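Local coordinates for ribose 5-phosphate isomerase (Trypanosoma cruzi, PDB 3M1P), which probably interconverts ribose 5-phosphate and ribulose 5-phosphate, as a type B ribose 5-phosphate isomerase, at residues R3-G8 with V62-L67; I21-E26 with E122-F127; M56-E61 with N80-V85. The protein carries 1 engineered substitution. All blocks are in the same frame, centred on the assembly; numbering follows the deposited sequence. Where two conformers were deposited one is given.

Interaction 1. Residues R3-G8 with V62-L67; sequences RRVAIG and VEFGVL
Strands 3-8 and 64-67 are neighbours in the parallel sheet, with axes 23° apart. In the backbone ladder A6 serves twice: A6 N donates to F64 O (2.8 Å), and A6 O accepts from V66 N (2.7 Å) nearly along its C=O axis. G8 N continues to V66 O (2.8 Å). At the start, R4 O takes two donors, F64 N in the carbonyl plane and E63 N above it.

The charged contact is a side-on salt bridge. R3 NE meets E63 OE1 at 2.7 Å, straight (179°) and on the syn lone pair. R3 NH2 meets E63 OE2 at 2.8 Å from above the carboxylate plane, the two planes being 31° apart. The E63 chain is extended, R3 bent.

V5 CG1 touches V66 CG2 (3.7 Å), V5 CG2 sits at the F64 ring edge, and I7 runs alongside V66. Helices 17-26 and 117-129 cover this face. Opposite, A6 CB meets V62 CG2 (3.7 Å) under helix 46-58. Charged R3, R4 (NH1 bonded to E61 O) and E63 thus gather at the start, while inside the facing N-H and C=O groups pair in the ladder and V5 and I7 bond outward to strand 31-35.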
ATOM      1  N   ARG A   3       4.021 -11.079  27.768  1.00 26.60           N
ATOM      2  CA  ARG A   3       4.669 -11.548  26.541  1.00 24.99           C
ATOM      3  C   ARG A   3       5.709 -10.573  26.010  1.00 23.82           C
ATOM      4  O   ARG A   3       5.398  -9.429  25.645  1.00 23.79           O
ATOM      5  CB  ARG A   3       3.645 -11.993  25.473  1.00 24.97           C
ATOM      6  CG  ARG A   3       2.246 -11.406  25.586  1.00 25.42           C
ATOM      7  CD  ARG A   3       1.122 -12.423  25.288  1.00 25.28           C
ATOM      8  NE  ARG A   3       1.278 -13.143  24.020  1.00 26.53           N
ATOM      9  CZ  ARG A   3       0.340 -13.270  23.081  1.00 26.23           C
ATOM     10  NH1 ARG A   3      -0.865 -12.737  23.244  1.00 26.07           N
ATOM     11  NH2 ARG A   3       0.603 -13.954  21.976  1.00 26.98           N
ATOM     12  N   ARG A   4       6.959 -11.036  26.012  1.00 21.94           N
ATOM     13  CA  ARG A   4       8.098 -10.215  25.648  1.00 20.54           C
ATOM     14  C   ARG A   4       8.139 -10.043  24.137  1.00 19.71           C
ATOM     15  O   ARG A   4       7.841 -10.974  23.396  1.00 19.75           O
ATOM     16  CB  ARG A   4       9.404 -10.827  26.169  1.00 20.52           C
ATOM     17  CG  ARG A   4       9.396 -11.135  27.682  1.00 21.08           C
ATOM     18  CD  ARG A   4      10.752 -11.650  28.141  1.00 19.89           C
ATOM     19  NE  ARG A   4      11.695 -10.559  28.327  1.00 18.96           N
ATOM     20  CZ  ARG A   4      12.966 -10.593  27.941  1.00 18.78           C
ATOM     21  NH1 ARG A   4      13.460 -11.672  27.344  1.00 18.75           N
ATOM     22  NH2 ARG A   4      13.744  -9.554  28.162  1.00 17.00           N
ATOM     23  N   VAL A   5       8.488  -8.837  23.701  1.00 18.71           N
ATOM     24  CA  VAL A   5       8.511  -8.476  22.295  1.00 17.36           C
ATOM     25  C   VAL A   5       9.825  -7.760  22.015  1.00 17.13           C
ATOM     26  O   VAL A   5       9.994  -6.596  22.374  1.00 17.22           O
ATOM     27  CB  VAL A   5       7.304  -7.552  21.927  1.00 17.39           C
ATOM     28  CG1 VAL A   5       7.408  -7.027  20.474  1.00 16.09           C
ATOM     29  CG2 VAL A   5       5.989  -8.263  22.147  1.00 16.36           C
ATOM     30  N   ALA A   6      10.765  -8.444  21.372  1.00 17.04           N
ATOM     31  CA  ALA A   6      12.066  -7.822  21.116  1.00 16.64           C
ATOM     32  C   ALA A   6      11.987  -6.871  19.928  1.00 16.41           C
ATOM     33  O   ALA A   6      11.387  -7.193  18.915  1.00 16.26           O
ATOM     34  CB  ALA A   6      13.159  -8.881  20.909  1.00 16.64           C
ATOM     35  N   ILE A   7      12.598  -5.700  20.062  1.00 16.57           N
ATOM     36  CA  ILE A   7      12.560  -4.698  19.007  1.00 16.88           C
ATOM     37  C   ILE A   7      13.965  -4.417  18.474  1.00 17.70           C
ATOM     38  O   ILE A   7      14.889  -4.160  19.249  1.00 18.32           O
ATOM     39  CB  ILE A   7      11.882  -3.373  19.488  1.00 16.73           C
ATOM     40  CG1 ILE A   7      10.437  -3.631  19.940  1.00 16.26           C
ATOM     41  CG2 ILE A   7      11.952  -2.297  18.381  1.00 15.99           C
ATOM     42  CD1 ILE A   7       9.861  -2.577  20.901  1.00 16.43           C
ATOM     43  N   GLY A   8      14.125  -4.476  17.152  1.00 18.20           N
ATOM     44  CA  GLY A   8      15.376  -4.067  16.508  1.00 18.68           C
ATOM     45  C   GLY A   8      15.136  -3.096  15.362  1.00 19.44           C
ATOM     46  O   GLY A   8      14.051  -3.073  14.783  1.00 19.07           O
ATOM     47  N   VAL A  62      12.117 -14.287  23.897  1.00 23.22           N
ATOM     48  CA  VAL A  62      10.949 -13.428  23.713  1.00 22.36           C
ATOM     49  C   VAL A  62       9.953 -14.209  22.872  1.00 22.22           C
ATOM     50  O   VAL A  62      10.321 -15.215  22.245  1.00 23.15           O
ATOM     51  CB  VAL A  62      11.325 -12.089  23.029  1.00 22.57           C
ATOM     52  CG1 VAL A  62      12.335 -11.318  23.883  1.00 22.16           C
ATOM     53  CG2 VAL A  62      11.884 -12.323  21.621  1.00 21.61           C
ATOM     54  N   GLU A  63       8.695 -13.785  22.871  1.00 21.13           N
ATOM     55  CA  GLU A  63       7.693 -14.445  22.045  1.00 20.54           C
ATOM     56  C   GLU A  63       7.645 -13.829  20.636  1.00 19.55           C
ATOM     57  O   GLU A  63       7.432 -14.537  19.654  1.00 19.27           O
ATOM     58  CB  GLU A  63       6.304 -14.383  22.693  1.00 20.27           C
ATOM     59  CG  GLU A  63       5.219 -15.086  21.883  1.00 20.84           C
ATOM     60  CD  GLU A  63       3.839 -14.988  22.499  1.00 21.69           C
ATOM     61  OE1 GLU A  63       3.694 -14.292  23.528  1.00 24.07           O
ATOM     62  OE2 GLU A  63       2.891 -15.600  21.954  1.00 21.23           O
ATOM     63  N   PHE A  64       7.839 -12.514  20.551  1.00 18.54           N
ATOM     64  CA  PHE A  64       7.687 -11.806  19.287  1.00 17.52           C
ATOM     65  C   PHE A  64       8.885 -10.921  18.977  1.00 17.12           C
ATOM     66  O   PHE A  64       9.603 -10.478  19.877  1.00 17.15           O
ATOM     67  CB  PHE A  64       6.422 -10.943  19.298  1.00 16.95           C
ATOM     68  CG  PHE A  64       5.135 -11.721  19.324  1.00 16.21           C
ATOM     69  CD1 PHE A  64       4.735 -12.486  18.232  1.00 16.35           C
ATOM     70  CD2 PHE A  64       4.287 -11.647  20.433  1.00 15.77           C
ATOM     71  CE1 PHE A  64       3.530 -13.187  18.246  1.00 14.95           C
ATOM     72  CE2 PHE A  64       3.089 -12.333  20.461  1.00 14.97           C
ATOM     73  CZ  PHE A  64       2.699 -13.104  19.353  1.00 16.52           C
ATOM     74  N   GLY A  65       9.090 -10.658  17.689  1.00 16.27           N
ATOM     75  CA  GLY A  65      10.074  -9.681  17.274  1.00 15.77           C
ATOM     76  C   GLY A  65       9.426  -8.572  16.476  1.00 15.28           C
ATOM     77  O   GLY A  65       8.444  -8.797  15.785  1.00 15.36           O
ATOM     78  N   VAL A  66       9.973  -7.370  16.600  1.00 15.05           N
ATOM     79  CA  VAL A  66       9.651  -6.261  15.718  1.00 14.72           C
ATOM     80  C   VAL A  66      10.946  -5.802  15.055  1.00 14.67           C
ATOM     81  O   VAL A  66      11.947  -5.506  15.731  1.00 14.72           O
ATOM     82  CB  VAL A  66       8.979  -5.083  16.473  1.00 15.10           C
ATOM     83  CG1 VAL A  66       8.792  -3.871  15.544  1.00 14.53           C
ATOM     84  CG2 VAL A  66       7.632  -5.522  17.063  1.00 14.48           C
ATOM     85  N   LEU A  67      10.948  -5.780  13.730  1.00 13.73           N
ATOM     86  CA  LEU A  67      12.105  -5.272  13.009  1.00 13.39           C
ATOM     87  C   LEU A  67      11.652  -4.170  12.083  1.00 14.08           C
ATOM     88  O   LEU A  67      10.755  -4.371  11.262  1.00 14.10           O
ATOM     89  CB  LEU A  67      12.830  -6.385  12.247  1.00 12.36           C
ATOM     90  CG  LEU A  67      13.502  -7.450  13.124  1.00 11.80           C
ATOM     91  CD1 LEU A  67      13.992  -8.662  12.284  1.00  8.08           C
ATOM     92  CD2 LEU A  67      14.650  -6.852  13.962  1.00  9.08           C
TER

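Interaction 2. Residues I21-E26 with E122-F127; sequences ILYVKE and EIIITF
E122 turns away from helix 21-26, and its OE2 is hydrogen-bonded to H93 ND1 of the second subunit. I123 packs on V108 and V110 of strand 107-111, as F127 does on V108.

I124 is the central residue of the contact and points at the other helix. Its CG2 branch is anti to the backbone N and lies against V24 CG2 at 3.9 Å. The same methyl is 4.1 Å from Y23 CB and 4.0 Å from V24 N, so it rests on the backbone of the partner helix as well as on its side chains. The longer branch starts anti to the carbonyl carbon (chi1 -73°). It takes CD1 to the edge of the Y23 ring, 4.1 Å from Y23 CD2, and the two side chains cross at about a right angle. The ring therefore meets the isoleucine with its rim. The segment axes approach to 8.5 Å, with N-to-C directions 38° apart. Such a pair belongs to an alpha/beta sandwich: helices 17-26 and 117-129 pack together on one face of the parallel sheet, and both run roughly the same way.

I125 starts out to the side but reaches back. I125 CG1 lies 3.6 Å from Y23 O, and I125 CD1 is 4.2 Å from the same Y23 O. I125 CD1 also touches E26 CB at 3.9 Å. E26 contributes only CB to this contact; its OE2 forms a salt bridge with R121.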
ATOM      1  N   ILE A  21       8.488   1.116  20.644  1.00 19.83           N
ATOM      2  CA  ILE A  21       8.323   0.745  22.060  1.00 20.30           C
ATOM      3  C   ILE A  21       6.896   1.075  22.519  1.00 19.74           C
ATOM      4  O   ILE A  21       6.189   0.218  23.057  1.00 19.36           O
ATOM      5  CB  ILE A  21       9.386   1.440  22.976  1.00 20.00           C
ATOM      6  CG1 ILE A  21      10.784   0.891  22.688  1.00 20.54           C
ATOM      7  CG2 ILE A  21       9.025   1.276  24.464  1.00 21.06           C
ATOM      8  CD1 ILE A  21      11.937   1.748  23.229  1.00 20.74           C
ATOM      9  N   LEU A  22       6.476   2.310  22.254  1.00 19.62           N
ATOM     10  CA  LEU A  22       5.120   2.752  22.556  1.00 19.85           C
ATOM     11  C   LEU A  22       4.033   1.908  21.867  1.00 19.26           C
ATOM     12  O   LEU A  22       3.066   1.511  22.514  1.00 19.37           O
ATOM     13  CB  LEU A  22       4.958   4.247  22.232  1.00 19.87           C
ATOM     14  CG  LEU A  22       3.580   4.862  22.498  1.00 20.88           C
ATOM     15  CD1 LEU A  22       3.202   4.767  23.981  1.00 23.02           C
ATOM     16  CD2 LEU A  22       3.478   6.319  22.001  1.00 21.06           C
ATOM     17  N   TYR A  23       4.190   1.621  20.573  1.00 18.77           N
ATOM     18  CA  TYR A  23       3.154   0.844  19.838  1.00 18.54           C
ATOM     19  C   TYR A  23       2.954  -0.570  20.410  1.00 18.32           C
ATOM     20  O   TYR A  23       1.833  -1.100  20.418  1.00 18.23           O
ATOM     21  CB  TYR A  23       3.435   0.782  18.320  1.00 17.73           C
ATOM     22  CG  TYR A  23       3.604   2.142  17.653  1.00 18.00           C
ATOM     23  CD1 TYR A  23       2.953   3.282  18.161  1.00 17.36           C
ATOM     24  CD2 TYR A  23       4.409   2.294  16.524  1.00 16.64           C
ATOM     25  CE1 TYR A  23       3.103   4.522  17.566  1.00 18.58           C
ATOM     26  CE2 TYR A  23       4.564   3.535  15.915  1.00 17.99           C
ATOM     27  CZ  TYR A  23       3.907   4.649  16.445  1.00 18.40           C
ATOM     28  OH  TYR A  23       4.039   5.887  15.863  1.00 16.56           O
ATOM     29  N   VAL A  24       4.044  -1.169  20.881  1.00 18.07           N
ATOM     30  CA  VAL A  24       3.989  -2.483  21.523  1.00 18.28           C
ATOM     31  C   VAL A  24       3.162  -2.409  22.812  1.00 18.73           C
ATOM     32  O   VAL A  24       2.267  -3.230  23.036  1.00 18.21           O
ATOM     33  CB  VAL A  24       5.416  -3.035  21.792  1.00 18.29           C
ATOM     34  CG1 VAL A  24       5.359  -4.294  22.652  1.00 17.48           C
ATOM     35  CG2 VAL A  24       6.136  -3.307  20.462  1.00 17.36           C
ATOM     36  N   LYS A  25       3.449  -1.405  23.639  1.00 19.42           N
ATOM     37  CA  LYS A  25       2.653  -1.159  24.844  1.00 20.50           C
ATOM     38  C   LYS A  25       1.186  -0.900  24.514  1.00 20.59           C
ATOM     39  O   LYS A  25       0.299  -1.364  25.230  1.00 20.43           O
ATOM     40  CB  LYS A  25       3.233   0.007  25.650  1.00 20.64           C
ATOM     41  CG  LYS A  25       4.569  -0.300  26.285  1.00 21.43           C
ATOM     42  CD  LYS A  25       5.141   0.918  26.957  1.00 23.93           C
ATOM     43  CE  LYS A  25       6.385   0.542  27.730  1.00 25.88           C
ATOM     44  NZ  LYS A  25       7.254   1.731  27.902  1.00 28.93           N
ATOM     45  N   GLU A  26       0.930  -0.188  23.415  1.00 21.07           N
ATOM     46  CA  GLU A  26      -0.453   0.137  23.035  1.00 21.87           C
ATOM     47  C   GLU A  26      -1.288  -1.090  22.694  1.00 21.69           C
ATOM     48  O   GLU A  26      -2.502  -1.072  22.883  1.00 21.32           O
ATOM     49  CB  GLU A  26      -0.502   1.131  21.876  1.00 22.63           C
ATOM     50  CG  GLU A  26       0.003   2.515  22.212  1.00 24.97           C
ATOM     51  CD  GLU A  26      -0.428   3.526  21.174  1.00 28.54           C
ATOM     52  OE1 GLU A  26       0.442   4.141  20.520  1.00 28.23           O
ATOM     53  OE2 GLU A  26      -1.657   3.691  21.008  1.00 31.48           O
ATOM     54  N   GLU A 122      -0.491   0.624  13.507  1.00 13.79           N
ATOM     55  CA  GLU A 122      -1.583  -0.289  13.246  1.00 13.47           C
ATOM     56  C   GLU A 122      -1.078  -1.706  12.979  1.00 13.35           C
ATOM     57  O   GLU A 122      -1.652  -2.679  13.481  1.00 13.39           O
ATOM     58  CB  GLU A 122      -2.384   0.217  12.045  1.00 14.22           C
ATOM     59  CG  GLU A 122      -3.667  -0.550  11.759  1.00 14.83           C
ATOM     60  CD  GLU A 122      -4.340  -0.067  10.498  1.00 16.22           C
ATOM     61  OE1 GLU A 122      -3.739  -0.197   9.416  1.00 19.23           O
ATOM     62  OE2 GLU A 122      -5.450   0.465  10.588  1.00 17.26           O
ATOM     63  N   ILE A 123      -0.009  -1.814  12.189  1.00 13.25           N
ATOM     64  CA  ILE A 123       0.628  -3.100  11.903  1.00 12.77           C
ATOM     65  C   ILE A 123       1.092  -3.791  13.201  1.00 13.39           C
ATOM     66  O   ILE A 123       0.773  -4.959  13.432  1.00 13.50           O
ATOM     67  CB  ILE A 123       1.800  -2.928  10.916  1.00 12.94           C
ATOM     68  CG1 ILE A 123       1.278  -2.596   9.516  1.00 11.89           C
ATOM     69  CG2 ILE A 123       2.725  -4.178  10.867  1.00 11.74           C
ATOM     70  CD1 ILE A 123       2.377  -2.117   8.583  1.00  8.40           C
ATOM     71  N   ILE A 124       1.829  -3.070  14.045  1.00 13.44           N
ATOM     72  CA  ILE A 124       2.372  -3.669  15.270  1.00 14.28           C
ATOM     73  C   ILE A 124       1.252  -4.150  16.193  1.00 14.56           C
ATOM     74  O   ILE A 124       1.286  -5.277  16.664  1.00 15.33           O
ATOM     75  CB  ILE A 124       3.383  -2.719  15.986  1.00 14.24           C
ATOM     76  CG1 ILE A 124       4.684  -2.677  15.181  1.00 13.83           C
ATOM     77  CG2 ILE A 124       3.666  -3.172  17.446  1.00 14.09           C
ATOM     78  CD1 ILE A 124       5.609  -1.551  15.572  1.00 14.83           C
ATOM     79  N   ILE A 125       0.237  -3.312  16.391  1.00 14.32           N
ATOM     80  CA  ILE A 125      -0.895  -3.658  17.244  1.00 14.25           C
ATOM     81  C   ILE A 125      -1.677  -4.854  16.713  1.00 13.66           C
ATOM     82  O   ILE A 125      -1.960  -5.790  17.458  1.00 13.66           O
ATOM     83  CB  ILE A 125      -1.813  -2.412  17.493  1.00 14.85           C
ATOM     84  CG1 ILE A 125      -1.080  -1.396  18.398  1.00 15.05           C
ATOM     85  CG2 ILE A 125      -3.219  -2.840  18.016  1.00 14.71           C
ATOM     86  CD1 ILE A 125      -1.618   0.056  18.323  1.00 14.18           C
ATOM     87  N   THR A 126      -2.010  -4.829  15.425  1.00 12.97           N
ATOM     88  CA  THR A 126      -2.731  -5.927  14.795  1.00 12.87           C
ATOM     89  C   THR A 126      -1.955  -7.255  14.861  1.00 12.57           C
ATOM     90  O   THR A 126      -2.520  -8.298  15.167  1.00 12.26           O
ATOM     91  CB  THR A 126      -3.066  -5.588  13.321  1.00 13.23           C
ATOM     92  OG1 THR A 126      -3.712  -4.314  13.269  1.00 11.45           O
ATOM     93  CG2 THR A 126      -3.961  -6.663  12.714  1.00 12.58           C
ATOM     94  N   PHE A 127      -0.664  -7.194  14.569  1.00 12.92           N
ATOM     95  CA  PHE A 127       0.219  -8.346  14.653  1.00 13.63           C
ATOM     96  C   PHE A 127       0.202  -8.964  16.058  1.00 14.51           C
ATOM     97  O   PHE A 127       0.027 -10.169  16.207  1.00 14.30           O
ATOM     98  CB  PHE A 127       1.634  -7.901  14.314  1.00 13.31           C
ATOM     99  CG  PHE A 127       2.611  -9.022  14.187  1.00 13.75           C
ATOM    100  CD1 PHE A 127       2.710  -9.735  13.005  1.00 11.55           C
ATOM    101  CD2 PHE A 127       3.471  -9.341  15.252  1.00 14.64           C
ATOM    102  CE1 PHE A 127       3.643 -10.771  12.878  1.00 13.05           C
ATOM    103  CE2 PHE A 127       4.409 -10.369  15.134  1.00 14.09           C
ATOM    104  CZ  PHE A 127       4.489 -11.092  13.951  1.00 11.42           C
TER

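Interaction 3. Residues M56-E61 with N80-V85; sequences MVARKE and NKVPGV
The Schellman end of helix 46-58, with K60 at positive phi (68°), meets a type II turn from V82 to V85, and the backbones come closest at A58 and G84, with A58 CA 5.2 Å from G84 CA.

No hydrogen bond joins the two segments. The contact is carried by the A58 methyl, which points at the turn. A58 CB comes within 3.4 Å of P83 O, so a carbonyl oxygen rests directly on the methyl group. V82 CG1, anti to the backbone N, touches A58 CB at 3.7 Å. V85 CG2 makes looser contacts, 4.3 Å from A58 CB and 4.3 Å from V57 CG1. V57 and V85 both pack on I107 of strand 107-111, so the buried side of the contact runs into the sheet.

Each partner is also closed by its own backbone bonds. K60 N bonds to V57 O at 2.9 Å, and E61 N makes a weak bond back to M56 O. In the turn, V85 N bonds to V82 O at 3.1 Å. G84 has phi 96°, a conformation that glycine accommodates easily.

The turn is held from behind as well. G84 N bonds to E149 and G84 O to N106. K81 NZ forms a salt bridge with E149 of the third subunit and a hydrogen bond with N80 O of that subunit. The arrangement is a Schellman helix end packed against a type II turn with glycine at its third position; the turn lies in the loop between helix 73-80 and strand 87-89, next to the third subunit.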
ATOM      1  N   MET A  56      16.787 -14.337  19.550  1.00 20.28           N
ATOM      2  CA  MET A  56      15.993 -14.235  20.767  1.00 21.01           C
ATOM      3  C   MET A  56      14.651 -14.941  20.610  1.00 20.69           C
ATOM      4  O   MET A  56      14.212 -15.666  21.512  1.00 20.53           O
ATOM      5  CB  MET A  56      15.798 -12.776  21.157  1.00 20.64           C
ATOM      6  CG  MET A  56      17.088 -12.085  21.570  1.00 21.98           C
ATOM      7  SD  MET A  56      16.873 -10.314  21.794  1.00 23.53           S
ATOM      8  CE  MET A  56      15.864 -10.282  23.280  1.00 21.85           C
ATOM      9  N   VAL A  57      14.008 -14.734  19.459  1.00 20.57           N
ATOM     10  CA  VAL A  57      12.749 -15.403  19.145  1.00 20.15           C
ATOM     11  C   VAL A  57      12.961 -16.925  19.022  1.00 20.09           C
ATOM     12  O   VAL A  57      12.241 -17.710  19.633  1.00 19.72           O
ATOM     13  CB  VAL A  57      12.087 -14.826  17.852  1.00 20.47           C
ATOM     14  CG1 VAL A  57      10.945 -15.735  17.378  1.00 19.84           C
ATOM     15  CG2 VAL A  57      11.590 -13.394  18.075  1.00 19.12           C
ATOM     16  N   ALA A  58      13.952 -17.331  18.229  1.00 20.47           N
ATOM     17  CA  ALA A  58      14.260 -18.749  18.052  1.00 20.81           C
ATOM     18  C   ALA A  58      14.595 -19.458  19.381  1.00 21.38           C
ATOM     19  O   ALA A  58      14.105 -20.571  19.623  1.00 21.55           O
ATOM     20  CB  ALA A  58      15.389 -18.924  17.047  1.00 20.65           C
ATOM     21  N   ARG A  59      15.416 -18.821  20.217  0.50 21.46           N
ATOM     22  CA  ARG A  59      15.770 -19.367  21.534  0.50 22.20           C
ATOM     23  C   ARG A  59      14.626 -19.224  22.538  0.50 22.39           C
ATOM     24  O   ARG A  59      14.718 -19.715  23.665  0.50 22.40           O
ATOM     25  CB  ARG A  59      17.048 -18.710  22.081  0.50 22.12           C
ATOM     26  CG  ARG A  59      18.306 -19.083  21.301  0.50 23.04           C
ATOM     27  CD  ARG A  59      19.565 -18.591  21.984  0.50 24.32           C
ATOM     28  NE  ARG A  59      20.779 -19.020  21.287  0.50 26.31           N
ATOM     29  CZ  ARG A  59      21.411 -20.178  21.491  0.50 27.26           C
ATOM     30  NH1 ARG A  59      20.953 -21.066  22.370  0.50 27.00           N
ATOM     31  NH2 ARG A  59      22.511 -20.455  20.804  0.50 27.63           N
ATOM     32  N   LYS A  60      13.556 -18.548  22.111  1.00 22.63           N
ATOM     33  CA  LYS A  60      12.332 -18.335  22.913  1.00 23.23           C
ATOM     34  C   LYS A  60      12.526 -17.420  24.132  1.00 23.00           C
ATOM     35  O   LYS A  60      11.738 -17.458  25.074  1.00 22.77           O
ATOM     36  CB  LYS A  60      11.635 -19.657  23.291  1.00 23.12           C
ATOM     37  CG  LYS A  60      11.270 -20.562  22.103  1.00 24.86           C
ATOM     38  CD  LYS A  60      10.954 -21.985  22.567  1.00 24.97           C
ATOM     39  CE  LYS A  60      10.832 -22.960  21.388  1.00 29.05           C
ATOM     40  NZ  LYS A  60       9.620 -22.704  20.500  1.00 29.25           N
ATOM     41  N   GLU A  61      13.558 -16.583  24.088  1.00 23.41           N
ATOM     42  CA  GLU A  61      13.783 -15.548  25.105  1.00 24.04           C
ATOM     43  C   GLU A  61      12.691 -14.496  25.082  1.00 23.70           C
ATOM     44  O   GLU A  61      12.388 -13.885  26.108  1.00 23.71           O
ATOM     45  CB  GLU A  61      15.121 -14.863  24.889  1.00 24.59           C
ATOM     46  CG  GLU A  61      16.311 -15.728  25.254  1.00 27.33           C
ATOM     47  CD  GLU A  61      17.612 -15.076  24.888  1.00 30.67           C
ATOM     48  OE1 GLU A  61      17.712 -13.832  24.996  1.00 31.11           O
ATOM     49  OE2 GLU A  61      18.537 -15.818  24.496  1.00 33.63           O
ATOM     50  N   ASN A  80      14.449 -14.526   8.653  1.00 14.76           N
ATOM     51  CA  ASN A  80      13.977 -15.840   8.230  1.00 14.87           C
ATOM     52  C   ASN A  80      15.074 -16.886   8.020  1.00 15.14           C
ATOM     53  O   ASN A  80      14.781 -18.073   7.939  1.00 14.67           O
ATOM     54  CB  ASN A  80      13.099 -15.729   6.982  1.00 14.66           C
ATOM     55  CG  ASN A  80      11.696 -15.305   7.315  1.00 13.96           C
ATOM     56  OD1 ASN A  80      11.083 -15.848   8.235  1.00 13.45           O
ATOM     57  ND2 ASN A  80      11.172 -14.333   6.572  1.00 10.35           N
ATOM     58  N   LYS A  81      16.327 -16.439   7.937  1.00 15.57           N
ATOM     59  CA  LYS A  81      17.474 -17.353   7.875  1.00 16.30           C
ATOM     60  C   LYS A  81      17.742 -18.053   9.205  1.00 16.72           C
ATOM     61  O   LYS A  81      18.547 -18.998   9.264  1.00 16.96           O
ATOM     62  CB  LYS A  81      18.749 -16.626   7.422  1.00 15.80           C
ATOM     63  CG  LYS A  81      18.686 -16.013   6.024  1.00 16.54           C
ATOM     64  CD  LYS A  81      18.191 -17.023   5.005  1.00 14.99           C
ATOM     65  CE  LYS A  81      18.141 -16.433   3.621  1.00 13.45           C
ATOM     66  NZ  LYS A  81      17.882 -17.509   2.590  1.00 12.27           N
ATOM     67  N   VAL A  82      17.093 -17.575  10.269  1.00 16.98           N
ATOM     68  CA  VAL A  82      17.212 -18.199  11.599  1.00 17.09           C
ATOM     69  C   VAL A  82      16.107 -19.251  11.753  1.00 17.45           C
ATOM     70  O   VAL A  82      14.925 -18.943  11.578  1.00 17.76           O
ATOM     71  CB  VAL A  82      17.217 -17.152  12.750  1.00 16.86           C
ATOM     72  CG1 VAL A  82      17.292 -17.835  14.102  1.00 16.77           C
ATOM     73  CG2 VAL A  82      18.391 -16.185  12.589  1.00 15.46           C
ATOM     74  N   PRO A  83      16.488 -20.517  12.020  1.00 17.66           N
ATOM     75  CA  PRO A  83      15.466 -21.558  12.112  1.00 17.51           C
ATOM     76  C   PRO A  83      14.506 -21.304  13.270  1.00 17.02           C
ATOM     77  O   PRO A  83      14.934 -20.879  14.334  1.00 16.76           O
ATOM     78  CB  PRO A  83      16.279 -22.843  12.341  1.00 17.82           C
ATOM     79  CG  PRO A  83      17.662 -22.516  11.873  1.00 18.41           C
ATOM     80  CD  PRO A  83      17.841 -21.062  12.219  1.00 18.10           C
ATOM     81  N   GLY A  84      13.219 -21.550  13.048  1.00 16.94           N
ATOM     82  CA  GLY A  84      12.203 -21.291  14.061  1.00 16.84           C
ATOM     83  C   GLY A  84      11.552 -19.934  13.871  1.00 16.63           C
ATOM     84  O   GLY A  84      10.518 -19.647  14.456  1.00 17.17           O
ATOM     85  N   VAL A  85      12.155 -19.095  13.040  1.00 16.35           N
ATOM     86  CA  VAL A  85      11.633 -17.755  12.818  1.00 15.78           C
ATOM     87  C   VAL A  85      10.690 -17.749  11.611  1.00 15.25           C
ATOM     88  O   VAL A  85      10.966 -18.382  10.575  1.00 14.99           O
ATOM     89  CB  VAL A  85      12.772 -16.722  12.671  1.00 15.56           C
ATOM     90  CG1 VAL A  85      12.256 -15.393  12.137  1.00 16.03           C
ATOM     91  CG2 VAL A  85      13.467 -16.520  14.001  1.00 15.44           C
TER

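Interaction 1 lies in the sheet, and the other two flank it. Its centre is about 11 Å from that of interaction 2 and about 11 Å from that of interaction 3. Interaction 2 covers one face: F64 CD1 packs on F127 CE2 at 3.8 Å, and I7 CD1 on V24 CG2 at 3.8 Å. Interaction 3 meets the other face through V62 CG2 and V57 CG2, 3.7 Å apart. A probable hydrogen bond also joins R4 NH1 to E61 O at 2.8 Å. Interactions 2 and 3 do not touch. Their centres are about 20 Å apart, on opposite sides of the chain's centre. Interaction 2 reaches the second subunit through E122, and interaction 3 the third subunit through residues including K81.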